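Hypothetical protein VC1899 (Vibrio cholerae, PDB 1XMX) is of unknown function but carries a Card1-like endonuclease domain of the PDDEXK clan and may bind nucleic acid. Local coordinates at residues A[109-115]-A[127-131]; A[11-17]-A[92-96]; A[30-36]-A[56-62]; A[18-22]-A[49-55]. The contacts are given in a common frame with arbitrary orientation. Numbering follows the deposited sequence.

Contact 1 (A[109-115]-A[127-131]); sequences RSYHWPI and WLYPE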
loop_
_atom_site.group_PDB
_atom_site.type_symbol
_atom_site.label_atom_id
_atom_site.label_comp_id
_atom_site.label_asym_id
_atom_site.label_seq_id
_atom_site.Cartn_x
_atom_site.Cartn_y
_atom_site.Cartn_z
ATOM N N ARG A 109 33.204 9.383 -4.103
ATOM C CA ARG A 109 33.617 9.899 -5.383
ATOM C C ARG A 109 35.175 9.925 -5.528
ATOM O O ARG A 109 35.721 9.617 -6.597
ATOM C CB ARG A 109 32.980 11.273 -5.640
ATOM C CG ARG A 109 33.487 11.940 -6.883
ATOM C CD ARG A 109 32.997 11.217 -8.159
ATOM N NE ARG A 109 33.442 11.963 -9.337
ATOM C CZ ARG A 109 34.665 11.915 -9.835
ATOM N NH1 ARG A 109 35.593 11.144 -9.286
ATOM N NH2 ARG A 109 34.963 12.659 -10.868
ATOM N N SER A 110 35.892 10.211 -4.450
ATOM C CA SER A 110 37.358 10.226 -4.539
ATOM C C SER A 110 37.976 8.850 -4.785
ATOM O O SER A 110 39.054 8.756 -5.315
ATOM C CB SER A 110 38.018 10.875 -3.325
ATOM O OG SER A 110 37.822 10.068 -2.193
ATOM N N TYR A 111 37.267 7.801 -4.395
ATOM C CA TYR A 111 37.628 6.424 -4.673
ATOM C C TYR A 111 37.160 5.953 -6.055
ATOM O O TYR A 111 37.372 4.798 -6.418
ATOM C CB TYR A 111 37.027 5.529 -3.581
ATOM C CG TYR A 111 37.818 5.583 -2.287
ATOM C CD1 TYR A 111 38.910 4.745 -2.101
ATOM C CD2 TYR A 111 37.507 6.505 -1.276
ATOM C CE1 TYR A 111 39.660 4.785 -0.944
ATOM C CE2 TYR A 111 38.259 6.558 -0.116
ATOM C CZ TYR A 111 39.342 5.675 0.034
ATOM O OH TYR A 111 40.126 5.687 1.155
ATOM N N HIS A 112 36.505 6.813 -6.827
ATOM C CA HIS A 112 36.027 6.397 -8.152
ATOM C C HIS A 112 34.983 5.278 -8.115
ATOM O O HIS A 112 34.852 4.513 -9.071
ATOM C CB HIS A 112 37.201 5.960 -9.034
ATOM C CG HIS A 112 38.190 7.048 -9.255
ATOM N ND1 HIS A 112 37.807 8.368 -9.364
ATOM C CD2 HIS A 112 39.544 7.036 -9.323
ATOM C CE1 HIS A 112 38.885 9.125 -9.513
ATOM N NE2 HIS A 112 39.950 8.341 -9.493
ATOM N N TRP A 113 34.233 5.185 -7.021
ATOM C CA TRP A 113 33.218 4.181 -6.937
ATOM C C TRP A 113 31.971 4.763 -7.558
ATOM O O TRP A 113 31.747 5.946 -7.442
ATOM C CB TRP A 113 32.973 3.799 -5.485
ATOM C CG TRP A 113 34.064 2.931 -4.951
ATOM C CD1 TRP A 113 34.825 1.996 -5.660
ATOM C CD2 TRP A 113 34.561 2.906 -3.607
ATOM N NE1 TRP A 113 35.747 1.407 -4.810
ATOM C CE2 TRP A 113 35.580 1.934 -3.547
ATOM C CE3 TRP A 113 34.219 3.589 -2.438
ATOM C CZ2 TRP A 113 36.249 1.646 -2.374
ATOM C CZ3 TRP A 113 34.922 3.306 -1.273
ATOM C CH2 TRP A 113 35.916 2.351 -1.259
ATOM N N PRO A 114 31.223 3.950 -8.321
ATOM C CA PRO A 114 29.995 4.421 -8.973
ATOM C C PRO A 114 28.959 4.874 -7.984
ATOM O O PRO A 114 28.858 4.346 -6.847
ATOM C CB PRO A 114 29.493 3.213 -9.797
ATOM C CG PRO A 114 30.657 2.225 -9.861
ATOM C CD PRO A 114 31.581 2.557 -8.671
ATOM N N ILE A 115 28.177 5.859 -8.419
ATOM C CA ILE A 115 27.176 6.476 -7.542
ATOM C C ILE A 115 25.877 6.621 -8.314
ATOM O O ILE A 115 25.888 7.124 -9.436
ATOM C CB ILE A 115 27.620 7.908 -7.046
ATOM C CG1 ILE A 115 28.943 7.851 -6.232
ATOM C CG2 ILE A 115 26.514 8.495 -6.163
ATOM C CD1 ILE A 115 29.711 9.180 -6.183
ATOM N N TRP A 127 22.485 7.079 -12.913
ATOM C CA TRP A 127 23.915 7.047 -12.588
ATOM C C TRP A 127 24.493 8.428 -12.555
ATOM O O TRP A 127 24.530 9.101 -13.588
ATOM C CB TRP A 127 24.655 6.220 -13.615
ATOM C CG TRP A 127 24.261 4.823 -13.510
ATOM C CD1 TRP A 127 23.333 4.144 -14.284
ATOM C CD2 TRP A 127 24.704 3.902 -12.518
ATOM N NE1 TRP A 127 23.220 2.848 -13.854
ATOM C CE2 TRP A 127 24.056 2.655 -12.789
ATOM C CE3 TRP A 127 25.638 3.976 -11.474
ATOM C CZ2 TRP A 127 24.284 1.522 -12.035
ATOM C CZ3 TRP A 127 25.860 2.844 -10.716
ATOM C CH2 TRP A 127 25.174 1.628 -11.002
ATOM N N LEU A 128 24.903 8.862 -11.367
ATOM C CA LEU A 128 25.487 10.193 -11.186
ATOM C C LEU A 128 26.946 10.133 -11.566
ATOM O O LEU A 128 27.501 11.076 -12.089
ATOM C CB LEU A 128 25.308 10.678 -9.744
ATOM C CG LEU A 128 23.900 11.245 -9.943
ATOM C CD1 LEU A 128 22.898 10.590 -9.026
ATOM C CD2 LEU A 128 23.742 12.774 -10.089
ATOM N N TYR A 129 27.535 8.973 -11.353
ATOM C CA TYR A 129 28.924 8.776 -11.643
ATOM C C TYR A 129 29.143 7.265 -11.841
ATOM O O TYR A 129 28.721 6.463 -11.006
ATOM C CB TYR A 129 29.809 9.361 -10.506
ATOM C CG TYR A 129 31.252 9.013 -10.754
ATOM C CD1 TYR A 129 31.952 9.611 -11.793
ATOM C CD2 TYR A 129 31.875 8.032 -10.010
ATOM C CE1 TYR A 129 33.278 9.242 -12.081
ATOM C CE2 TYR A 129 33.170 7.658 -10.268
ATOM C CZ TYR A 129 33.871 8.260 -11.305
ATOM O OH TYR A 129 35.172 7.895 -11.533
ATOM N N PRO A 130 29.715 6.862 -12.996
ATOM C CA PRO A 130 30.028 7.698 -14.211
ATOM C C PRO A 130 28.741 7.990 -15.017
ATOM O O PRO A 130 27.898 7.092 -15.132
ATOM C CB PRO A 130 30.971 6.796 -15.008
ATOM C CG PRO A 130 30.503 5.394 -14.646
ATOM C CD PRO A 130 30.074 5.445 -13.192
ATOM N N GLU A 131 28.557 9.219 -15.533
ATOM C CA GLU A 131 27.291 9.505 -16.248
ATOM C C GLU A 131 27.137 8.563 -17.461
ATOM O O GLU A 131 26.045 8.430 -17.976
ATOM C CB GLU A 131 27.102 10.979 -16.702
ATOM C CG GLU A 131 26.735 12.065 -15.628
ATOM C CD GLU A 131 25.269 11.989 -15.037
ATOM O OE1 GLU A 131 24.355 11.433 -15.679
ATOM O OE2 GLU A 131 25.024 12.502 -13.930
#
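Three backbone hydrogen bonds join I115 to the end of strand 124-129. I115 N donates to Y129 O at 2.7 Å, while I115 O accepts from both L128 N (2.8 Å) and Y129 N (3.1 Å). I115 and Y129 thus form an antiparallel hydrogen-bonded pair, and because L128 also faces I115 the pairing is a classic beta bulge. Beyond the bulge the strand ends at a cis peptide before P130. A second polar element is cationic: the guanidinium of R109 lies flat on one face of the Y129 ring, the planes 5° apart and R109 CZ 4.1 Å from the ring centroid, a cation-pi stack that R109 CD extends with a CH-pi contact. R109 lies in the last turn of helix 98-110, which H112, with positive phi, closes in a Schellman motif. The chain turns back through W113, whose O touches Y129 CD2 at the ring edge (3.3 Å). Apolar packing completes the contact: P114 CB meets W127 CZ3 at 3.8 Å and P130 CD at 4.1 Å, and I115 CD1 lies 4.3 Å from Y129 CB. W113 and I115 pack on strand 88-92. The chemistry implies a dual role for Y129, whose backbone continues the sheet into its antiparallel part while its ring receives the cationic R109 of the last helical turn.

Contact 2 (A[11-17]-A[92-96]); sequences DQDPVRL and NASCG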
loop_
_atom_site.group_PDB
_atom_site.type_symbol
_atom_site.label_atom_id
_atom_site.label_comp_id
_atom_site.label_asym_id
_atom_site.label_seq_id
_atom_site.Cartn_x
_atom_site.Cartn_y
_atom_site.Cartn_z
ATOM N N ASP A 11 17.587 6.773 6.206
ATOM C CA ASP A 11 16.754 7.865 6.674
ATOM C C ASP A 11 15.369 7.342 7.070
ATOM O O ASP A 11 15.213 6.144 7.206
ATOM C CB ASP A 11 16.741 9.068 5.706
ATOM C CG ASP A 11 15.992 8.804 4.403
ATOM O OD1 ASP A 11 15.279 7.782 4.298
ATOM O OD2 ASP A 11 16.129 9.641 3.479
ATOM N N GLN A 12 14.395 8.233 7.297
ATOM C CA GLN A 12 13.077 7.820 7.733
ATOM C C GLN A 12 12.244 7.269 6.582
ATOM O O GLN A 12 11.269 6.609 6.800
ATOM C CB GLN A 12 12.346 8.958 8.432
ATOM C CG GLN A 12 13.200 9.668 9.490
ATOM C CD GLN A 12 13.647 8.794 10.698
ATOM O OE1 GLN A 12 12.800 8.364 11.504
ATOM N NE2 GLN A 12 14.998 8.577 10.853
ATOM N N ASP A 13 12.650 7.500 5.347
ATOM C CA ASP A 13 12.005 6.772 4.246
ATOM C C ASP A 13 13.020 6.049 3.345
ATOM O O ASP A 13 13.380 6.575 2.315
ATOM C CB ASP A 13 11.138 7.767 3.451
ATOM C CG ASP A 13 10.418 7.139 2.339
ATOM O OD1 ASP A 13 10.699 5.982 1.929
ATOM O OD2 ASP A 13 9.550 7.804 1.829
ATOM N N PRO A 14 13.523 4.870 3.762
ATOM C CA PRO A 14 14.641 4.225 3.086
ATOM C C PRO A 14 14.282 3.148 2.089
ATOM O O PRO A 14 15.117 2.319 1.784
ATOM C CB PRO A 14 15.383 3.576 4.237
ATOM C CG PRO A 14 14.278 3.208 5.219
ATOM C CD PRO A 14 13.120 4.103 4.954
ATOM N N VAL A 15 13.081 3.168 1.548
ATOM C CA VAL A 15 12.679 2.151 0.594
ATOM C C VAL A 15 13.574 2.029 -0.646
ATOM O O VAL A 15 13.752 0.962 -1.181
ATOM C CB VAL A 15 11.252 2.446 0.093
ATOM C CG1 VAL A 15 10.860 1.450 -1.010
ATOM C CG2 VAL A 15 10.267 2.330 1.254
ATOM N N ARG A 16 14.098 3.140 -1.117
ATOM C CA ARG A 16 14.889 3.150 -2.333
ATOM C C ARG A 16 16.315 2.603 -2.084
ATOM O O ARG A 16 17.074 2.464 -3.024
ATOM C CB ARG A 16 14.915 4.575 -2.939
ATOM C CG ARG A 16 13.614 4.948 -3.652
ATOM C CD ARG A 16 13.687 6.409 -3.998
ATOM N NE ARG A 16 13.732 7.226 -2.780
ATOM C CZ ARG A 16 14.390 8.366 -2.682
ATOM N NH1 ARG A 16 15.061 8.829 -3.729
ATOM N NH2 ARG A 16 14.399 9.016 -1.531
ATOM N N LEU A 17 16.654 2.275 -0.840
ATOM C CA LEU A 17 17.892 1.499 -0.525
ATOM C C LEU A 17 17.667 0.004 -0.630
ATOM O O LEU A 17 18.616 -0.759 -0.775
ATOM C CB LEU A 17 18.386 1.813 0.878
ATOM C CG LEU A 17 18.741 3.259 1.169
ATOM C CD1 LEU A 17 19.271 3.415 2.616
ATOM C CD2 LEU A 17 19.757 3.804 0.127
ATOM N N ASN A 92 24.613 4.055 -3.273
ATOM C CA ASN A 92 23.240 4.415 -3.478
ATOM C C ASN A 92 22.965 5.719 -2.690
ATOM O O ASN A 92 22.878 5.713 -1.456
ATOM C CB ASN A 92 22.331 3.308 -2.969
ATOM C CG ASN A 92 20.829 3.607 -3.213
ATOM O OD1 ASN A 92 20.420 4.794 -3.349
ATOM N ND2 ASN A 92 19.998 2.543 -3.227
ATOM N N ALA A 93 22.887 6.814 -3.415
ATOM C CA ALA A 93 22.694 8.127 -2.859
ATOM C C ALA A 93 21.219 8.532 -2.840
ATOM O O ALA A 93 20.918 9.728 -2.819
ATOM C CB ALA A 93 23.481 9.155 -3.729
ATOM N N SER A 94 20.310 7.564 -2.866
ATOM C CA SER A 94 18.874 7.855 -2.902
ATOM C C SER A 94 18.337 8.489 -1.579
ATOM O O SER A 94 17.319 9.213 -1.587
ATOM C CB SER A 94 18.071 6.567 -3.196
ATOM O OG SER A 94 18.456 6.002 -4.440
ATOM N N CYS A 95 18.972 8.169 -0.460
ATOM C CA CYS A 95 18.400 8.486 0.824
ATOM C C CYS A 95 19.415 9.196 1.720
ATOM O O CYS A 95 20.613 9.160 1.466
ATOM C CB CYS A 95 17.937 7.201 1.520
ATOM S SG CYS A 95 16.682 6.302 0.595
ATOM N N GLY A 96 18.925 9.832 2.769
ATOM C CA GLY A 96 19.781 10.364 3.825
ATOM C C GLY A 96 19.705 11.872 3.901
ATOM O O GLY A 96 19.550 12.577 2.876
HETATM O O HOH W 1 20.399 -0.109 -2.713
#
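D11 opens the contact: its OD2 accepts from G96 N at 2.9 Å, and its OD1 takes a weak bond from D13 N at 2.8 Å. The positive phi of G96 suits glycine, since a side chain would jam against the preceding carbonyl. D13 OD2 accepts from L335 N; the backbone O of D13 lies 3.7 Å from C95 SG, which also meets P14 CA at 3.8 Å. R16 contributes at both ends: its O accepts from N92 ND2 (2.9 Å), and its guanidinium spreads over S94 CB while NH1 bonds V118 O. N92 OD1 accepts from S94 N (2.8 Å), an Asx turn, and from S94 OG (2.6 Å). L17 ends the segment, with CG 3.7 Å from C95 SG and one water bridging L17 O and N92 ND2. The start of helix 15-22, which follows strand 4-9, is tied to the turn between strand 88-92 and helix 98-110, as neighbouring crossover loops meet in a Rossmann-like sheet, with strand 115-118 flanking S94 and helix 40-52 flanking P14.

Contact 3 (A[30-36]-A[56-62]); sequences HIIFIGD and STDFFEI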
loop_
_atom_site.group_PDB
_atom_site.type_symbol
_atom_site.label_atom_id
_atom_site.label_comp_id
_atom_site.label_asym_id
_atom_site.label_seq_id
_atom_site.Cartn_x
_atom_site.Cartn_y
_atom_site.Cartn_z
ATOM N N HIS A 30 24.920 -7.649 -0.962
ATOM C CA HIS A 30 25.337 -7.137 0.320
ATOM C C HIS A 30 25.243 -5.619 0.292
ATOM O O HIS A 30 25.494 -4.986 -0.747
ATOM C CB HIS A 30 26.759 -7.596 0.694
ATOM C CG HIS A 30 27.130 -7.266 2.121
ATOM N ND1 HIS A 30 27.937 -6.194 2.460
ATOM C CD2 HIS A 30 26.773 -7.844 3.297
ATOM C CE1 HIS A 30 28.089 -6.149 3.773
ATOM N NE2 HIS A 30 27.377 -7.124 4.305
ATOM N N ILE A 31 24.857 -5.042 1.437
ATOM C CA ILE A 31 24.819 -3.598 1.603
ATOM C C ILE A 31 25.237 -3.239 2.997
ATOM O O ILE A 31 24.872 -3.906 3.978
ATOM C CB ILE A 31 23.405 -2.996 1.283
ATOM C CG1 ILE A 31 23.363 -1.466 1.535
ATOM C CG2 ILE A 31 22.269 -3.777 2.057
ATOM C CD1 ILE A 31 22.194 -0.707 0.843
ATOM N N ILE A 32 25.954 -2.130 3.090
ATOM C CA ILE A 32 26.291 -1.543 4.382
ATOM C C ILE A 32 25.526 -0.273 4.465
ATOM O O ILE A 32 25.648 0.614 3.584
ATOM C CB ILE A 32 27.828 -1.233 4.475
ATOM C CG1 ILE A 32 28.590 -2.547 4.353
ATOM C CG2 ILE A 32 28.223 -0.417 5.744
ATOM C CD1 ILE A 32 30.040 -2.405 4.138
ATOM N N PHE A 33 24.705 -0.199 5.514
ATOM C CA PHE A 33 23.910 1.000 5.753
ATOM C C PHE A 33 24.737 1.860 6.693
ATOM O O PHE A 33 25.328 1.348 7.614
ATOM C CB PHE A 33 22.593 0.634 6.424
ATOM C CG PHE A 33 21.664 -0.158 5.562
ATOM C CD1 PHE A 33 20.921 0.467 4.565
ATOM C CD2 PHE A 33 21.485 -1.503 5.785
ATOM C CE1 PHE A 33 20.016 -0.268 3.783
ATOM C CE2 PHE A 33 20.593 -2.240 4.998
ATOM C CZ PHE A 33 19.859 -1.618 4.014
ATOM N N ILE A 34 24.777 3.153 6.437
ATOM C CA ILE A 34 25.424 4.127 7.305
ATOM C C ILE A 34 24.296 4.864 8.055
ATOM O O ILE A 34 23.302 5.213 7.449
ATOM C CB ILE A 34 26.227 5.135 6.462
ATOM C CG1 ILE A 34 27.504 4.481 5.941
ATOM C CG2 ILE A 34 26.589 6.425 7.265
ATOM C CD1 ILE A 34 28.044 5.151 4.700
ATOM N N GLY A 35 24.404 5.036 9.376
ATOM C CA GLY A 35 23.339 5.695 10.141
ATOM C C GLY A 35 23.887 6.084 11.511
ATOM O O GLY A 35 24.998 5.682 11.879
ATOM N N ASP A 36 23.114 6.845 12.285
ATOM C CA ASP A 36 23.489 7.101 13.662
ATOM C C ASP A 36 22.862 6.096 14.618
ATOM O O ASP A 36 22.019 5.291 14.204
ATOM C CB ASP A 36 23.198 8.547 14.043
ATOM C CG ASP A 36 21.718 8.843 14.188
ATOM O OD1 ASP A 36 20.923 7.974 14.548
ATOM O OD2 ASP A 36 21.333 9.986 13.975
ATOM N N SER A 56 22.648 -9.951 2.429
ATOM C CA SER A 56 23.255 -9.566 3.702
ATOM C C SER A 56 23.456 -8.061 3.946
ATOM O O SER A 56 23.520 -7.266 3.004
ATOM C CB SER A 56 24.544 -10.374 3.960
ATOM O OG SER A 56 25.513 -10.050 3.019
ATOM N N THR A 57 23.572 -7.693 5.228
ATOM C CA THR A 57 23.517 -6.287 5.656
ATOM C C THR A 57 24.528 -6.030 6.794
ATOM O O THR A 57 24.841 -6.930 7.559
ATOM C CB THR A 57 22.069 -5.890 6.126
ATOM O OG1 THR A 57 21.685 -6.672 7.262
ATOM C CG2 THR A 57 21.010 -6.180 5.061
ATOM N N ASP A 58 25.041 -4.798 6.888
ATOM C CA ASP A 58 25.817 -4.369 8.019
ATOM C C ASP A 58 25.443 -2.943 8.267
ATOM O O ASP A 58 24.924 -2.275 7.380
ATOM C CB ASP A 58 27.315 -4.412 7.691
ATOM C CG ASP A 58 27.838 -5.839 7.510
ATOM O OD1 ASP A 58 27.325 -6.738 8.227
ATOM O OD2 ASP A 58 28.760 -6.066 6.653
ATOM N N PHE A 59 25.730 -2.483 9.479
ATOM C CA PHE A 59 25.382 -1.181 9.931
ATOM C C PHE A 59 26.686 -0.549 10.355
ATOM O O PHE A 59 27.402 -1.090 11.179
ATOM C CB PHE A 59 24.412 -1.245 11.147
ATOM C CG PHE A 59 23.896 0.113 11.587
ATOM C CD1 PHE A 59 23.499 1.074 10.638
ATOM C CD2 PHE A 59 23.712 0.414 12.932
ATOM C CE1 PHE A 59 22.966 2.327 11.035
ATOM C CE2 PHE A 59 23.175 1.643 13.319
ATOM C CZ PHE A 59 22.811 2.613 12.376
ATOM N N PHE A 60 26.998 0.596 9.773
ATOM C CA PHE A 60 28.196 1.330 10.129
ATOM C C PHE A 60 27.712 2.657 10.707
ATOM O O PHE A 60 27.025 3.435 10.036
ATOM C CB PHE A 60 29.098 1.532 8.908
ATOM C CG PHE A 60 30.280 2.443 9.175
ATOM C CD1 PHE A 60 30.191 3.820 8.964
ATOM C CD2 PHE A 60 31.479 1.920 9.640
ATOM C CE1 PHE A 60 31.279 4.651 9.245
ATOM C CE2 PHE A 60 32.602 2.756 9.886
ATOM C CZ PHE A 60 32.468 4.119 9.694
ATOM N N GLU A 61 28.067 2.913 11.970
ATOM C CA GLU A 61 27.519 4.065 12.700
ATOM C C GLU A 61 28.399 5.263 12.600
ATOM O O GLU A 61 29.575 5.212 12.997
ATOM C CB GLU A 61 27.376 3.765 14.194
ATOM C CG GLU A 61 25.968 3.529 14.604
ATOM C CD GLU A 61 25.807 3.197 16.060
ATOM O OE1 GLU A 61 26.531 3.801 16.925
ATOM O OE2 GLU A 61 24.931 2.331 16.329
ATOM N N ILE A 62 27.812 6.364 12.145
ATOM C CA ILE A 62 28.520 7.616 12.172
ATOM C C ILE A 62 28.115 8.346 13.425
ATOM O O ILE A 62 27.129 8.033 14.059
ATOM C CB ILE A 62 28.220 8.507 10.955
ATOM C CG1 ILE A 62 26.745 8.425 10.613
ATOM C CG2 ILE A 62 29.091 8.069 9.681
ATOM C CD1 ILE A 62 26.154 9.675 9.921
#
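Strands 30-35 and 56-61 run parallel from H30-S56 to G35-E61, their segment axes 4.6 Å apart at closest and inclined by 25°. Six backbone hydrogen bonds alternate along them, such as F33 N to D58 O (2.8 Å). On the face of F33 and T57, the t rotamer of F59 lets the ring reach over the partner strand, with CE1 3.5 Å from G35 N and CZ 3.3 Å from D36 O. A side chain on G35 would clash with that ring. F33 CB lies 4.3 Å from F59 CD1, and the m rotamer sets F33 CE2 4.0 Å from T57 CG2. Across the sheet, I32 and I34 adopt m and meet F60, in t: I32 CG2 lies 3.8 Å from F60 CB and I34 CG1 4.1 Å from F60 CD1. D36 forms a salt bridge with R100. The pair belongs to a beta-alpha-beta unit: helix 40-52 packs on the F33 face, helix 68-85 on the I32 and F60 face, and strand 4-9 adjoins 30-35.

Contact 4 (A[18-22]-A[49-55]); sequences VTPLL and VLNKRNI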
loop_
_atom_site.group_PDB
_atom_site.type_symbol
_atom_site.label_atom_id
_atom_site.label_comp_id
_atom_site.label_asym_id
_atom_site.label_seq_id
_atom_site.Cartn_x
_atom_site.Cartn_y
_atom_site.Cartn_z
ATOM N N VAL A 18 16.400 -0.414 -0.598
ATOM C CA VAL A 18 16.074 -1.814 -0.674
ATOM C C VAL A 18 15.726 -2.220 -2.117
ATOM O O VAL A 18 16.143 -3.289 -2.583
ATOM C CB VAL A 18 14.809 -2.092 0.236
ATOM C CG1 VAL A 18 14.204 -3.439 -0.006
ATOM C CG2 VAL A 18 15.183 -1.992 1.676
ATOM N N THR A 19 14.932 -1.400 -2.826
ATOM C CA THR A 19 14.446 -1.841 -4.142
ATOM C C THR A 19 15.532 -2.156 -5.223
ATOM O O THR A 19 15.342 -3.064 -6.010
ATOM C CB THR A 19 13.325 -0.935 -4.663
ATOM O OG1 THR A 19 13.799 0.402 -4.806
ATOM C CG2 THR A 19 12.132 -0.915 -3.678
ATOM N N PRO A 20 16.632 -1.365 -5.305
ATOM C CA PRO A 20 17.742 -1.789 -6.132
ATOM C C PRO A 20 18.286 -3.200 -5.834
ATOM O O PRO A 20 18.679 -3.921 -6.780
ATOM C CB PRO A 20 18.816 -0.732 -5.833
ATOM C CG PRO A 20 17.973 0.533 -5.466
ATOM C CD PRO A 20 16.868 -0.028 -4.692
ATOM N N LEU A 21 18.314 -3.605 -4.573
ATOM C CA LEU A 21 18.801 -4.967 -4.243
ATOM C C LEU A 21 17.807 -6.065 -4.552
ATOM O O LEU A 21 18.178 -7.220 -4.607
ATOM C CB LEU A 21 19.208 -5.029 -2.753
ATOM C CG LEU A 21 20.428 -4.119 -2.380
ATOM C CD1 LEU A 21 20.442 -3.886 -0.915
ATOM C CD2 LEU A 21 21.790 -4.710 -2.858
ATOM N N LEU A 22 16.525 -5.730 -4.686
ATOM C CA LEU A 22 15.528 -6.716 -5.055
ATOM C C LEU A 22 15.384 -6.927 -6.572
ATOM O O LEU A 22 14.684 -7.868 -7.027
ATOM C CB LEU A 22 14.156 -6.365 -4.415
ATOM C CG LEU A 22 14.087 -6.164 -2.899
ATOM C CD1 LEU A 22 12.664 -5.906 -2.468
ATOM C CD2 LEU A 22 14.674 -7.380 -2.124
ATOM N N VAL A 49 13.641 -7.436 5.945
ATOM C CA VAL A 49 13.209 -7.546 4.567
ATOM C C VAL A 49 14.352 -8.133 3.675
ATOM O O VAL A 49 14.147 -9.085 2.873
ATOM C CB VAL A 49 12.819 -6.161 4.082
ATOM C CG1 VAL A 49 12.680 -6.124 2.552
ATOM C CG2 VAL A 49 11.580 -5.652 4.849
ATOM N N LEU A 50 15.556 -7.582 3.792
ATOM C CA LEU A 50 16.644 -8.023 2.843
ATOM C C LEU A 50 17.130 -9.380 3.217
ATOM O O LEU A 50 17.331 -10.198 2.331
ATOM C CB LEU A 50 17.834 -7.053 2.770
ATOM C CG LEU A 50 17.447 -5.749 2.028
ATOM C CD1 LEU A 50 18.391 -4.587 2.451
ATOM C CD2 LEU A 50 17.368 -5.876 0.500
ATOM N N ASN A 51 17.328 -9.627 4.516
ATOM C CA ASN A 51 17.832 -10.944 4.957
ATOM C C ASN A 51 16.954 -12.120 4.512
ATOM O O ASN A 51 17.508 -13.199 4.198
ATOM C CB ASN A 51 18.062 -11.037 6.476
ATOM C CG ASN A 51 19.264 -10.209 6.963
ATOM O OD1 ASN A 51 19.461 -10.056 8.194
ATOM N ND2 ASN A 51 20.061 -9.665 6.025
ATOM N N LYS A 52 15.621 -11.907 4.498
ATOM C CA LYS A 52 14.611 -12.835 3.920
ATOM C C LYS A 52 15.051 -13.339 2.549
ATOM O O LYS A 52 14.822 -14.490 2.217
ATOM C CB LYS A 52 13.247 -12.164 3.654
ATOM C CG LYS A 52 12.179 -12.131 4.760
ATOM C CD LYS A 52 10.832 -11.700 4.100
ATOM C CE LYS A 52 9.911 -10.836 4.991
ATOM N NZ LYS A 52 8.575 -11.526 5.328
ATOM N N ARG A 53 15.632 -12.437 1.754
ATOM C CA ARG A 53 16.117 -12.753 0.411
ATOM C C ARG A 53 17.556 -13.128 0.376
ATOM O O ARG A 53 18.141 -13.166 -0.708
ATOM C CB ARG A 53 15.973 -11.574 -0.509
ATOM C CG ARG A 53 14.571 -11.349 -0.947
ATOM C CD ARG A 53 13.823 -10.429 -0.072
ATOM N NE ARG A 53 12.633 -10.044 -0.799
ATOM C CZ ARG A 53 11.574 -9.468 -0.251
ATOM N NH1 ARG A 53 11.568 -9.216 1.050
ATOM N NH2 ARG A 53 10.518 -9.164 -0.999
ATOM N N ASN A 54 18.160 -13.390 1.531
ATOM C CA ASN A 54 19.535 -13.825 1.502
ATOM C C ASN A 54 20.407 -12.702 0.999
ATOM O O ASN A 54 21.470 -12.934 0.438
ATOM C CB ASN A 54 19.668 -14.979 0.518
ATOM C CG ASN A 54 18.660 -16.061 0.769
ATOM O OD1 ASN A 54 18.773 -16.769 1.784
ATOM N ND2 ASN A 54 17.625 -16.181 -0.127
ATOM N N ILE A 55 19.927 -11.478 1.112
ATOM C CA ILE A 55 20.815 -10.332 0.934
ATOM C C ILE A 55 21.335 -9.962 2.304
ATOM O O ILE A 55 20.564 -9.685 3.244
ATOM C CB ILE A 55 20.078 -9.179 0.256
ATOM C CG1 ILE A 55 19.766 -9.574 -1.179
ATOM C CG2 ILE A 55 20.876 -7.823 0.304
ATOM C CD1 ILE A 55 18.481 -8.970 -1.643
#
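L22, L50 and L21 have the largest buried areas, about 60 Å² each. L50 sends its CD2 methyl into the cleft between the helices, where it meets three residues of helix 15-22: L21 CB at 3.8 Å, V18 CG1 at 4.0 Å and L22 CD2 at 4.1 Å. V18, L21 and L22 are spaced three and four residues apart, so they line one side of this weakly bonded, kinked helix. L22 reaches further along the partner, its CD2 lying 3.6 Å from R53 NE and 4.2 Å from I55 CD1, with its CD1 over one face of the guanidinium. R53 shields the leucine with its flat face while its polar ends are occupied: NH1 donates to V49 O at 3.2 Å and NH2 makes a salt bridge with D146 of helix 144-150. L21 points toward the other segment and meets I55, with L21 CD1 4.1 Å from I55 CG2 and L21 O 3.5 Å from I55 CD1. I55 follows a Schellman motif that ends the helix, in which N54 has positive phi, I55 N bonds L50 O at 3.1 Å and N54 N bonds N51 O at 2.8 Å. Since the segments share only van der Waals contacts, their association rests on aliphatic burial, which joins helix 15-22 to the end of helix 40-52 and the turn that follows it, on the same face of the sheet as I31 and F33.

How the contacts relate
All four contacts belong to one Rossmann-like N-terminal domain. Contacts 2, 3 and 4 cluster, with centres 12 to 14 Å apart. L17 CD1 of contact 2 touches F33 CD1 of contact 3 at 3.9 Å, and helix 15-22 serves both contacts 2 and 4. Contacts 3 and 4 share a core where I31 CG2 meets L21 CD1 at 3.5 Å and F33 CZ meets L50 CD1 at 3.7 Å. Contact 1, at the antiparallel end of the sheet, joins this group through I115 CG2 and A93 CB (3.9 Å), its centre 17 Å from that of contact 2. A magnesium ion lies about 7 Å from G96 and 12 Å from the I62 side chain, too far for either to coordinate it.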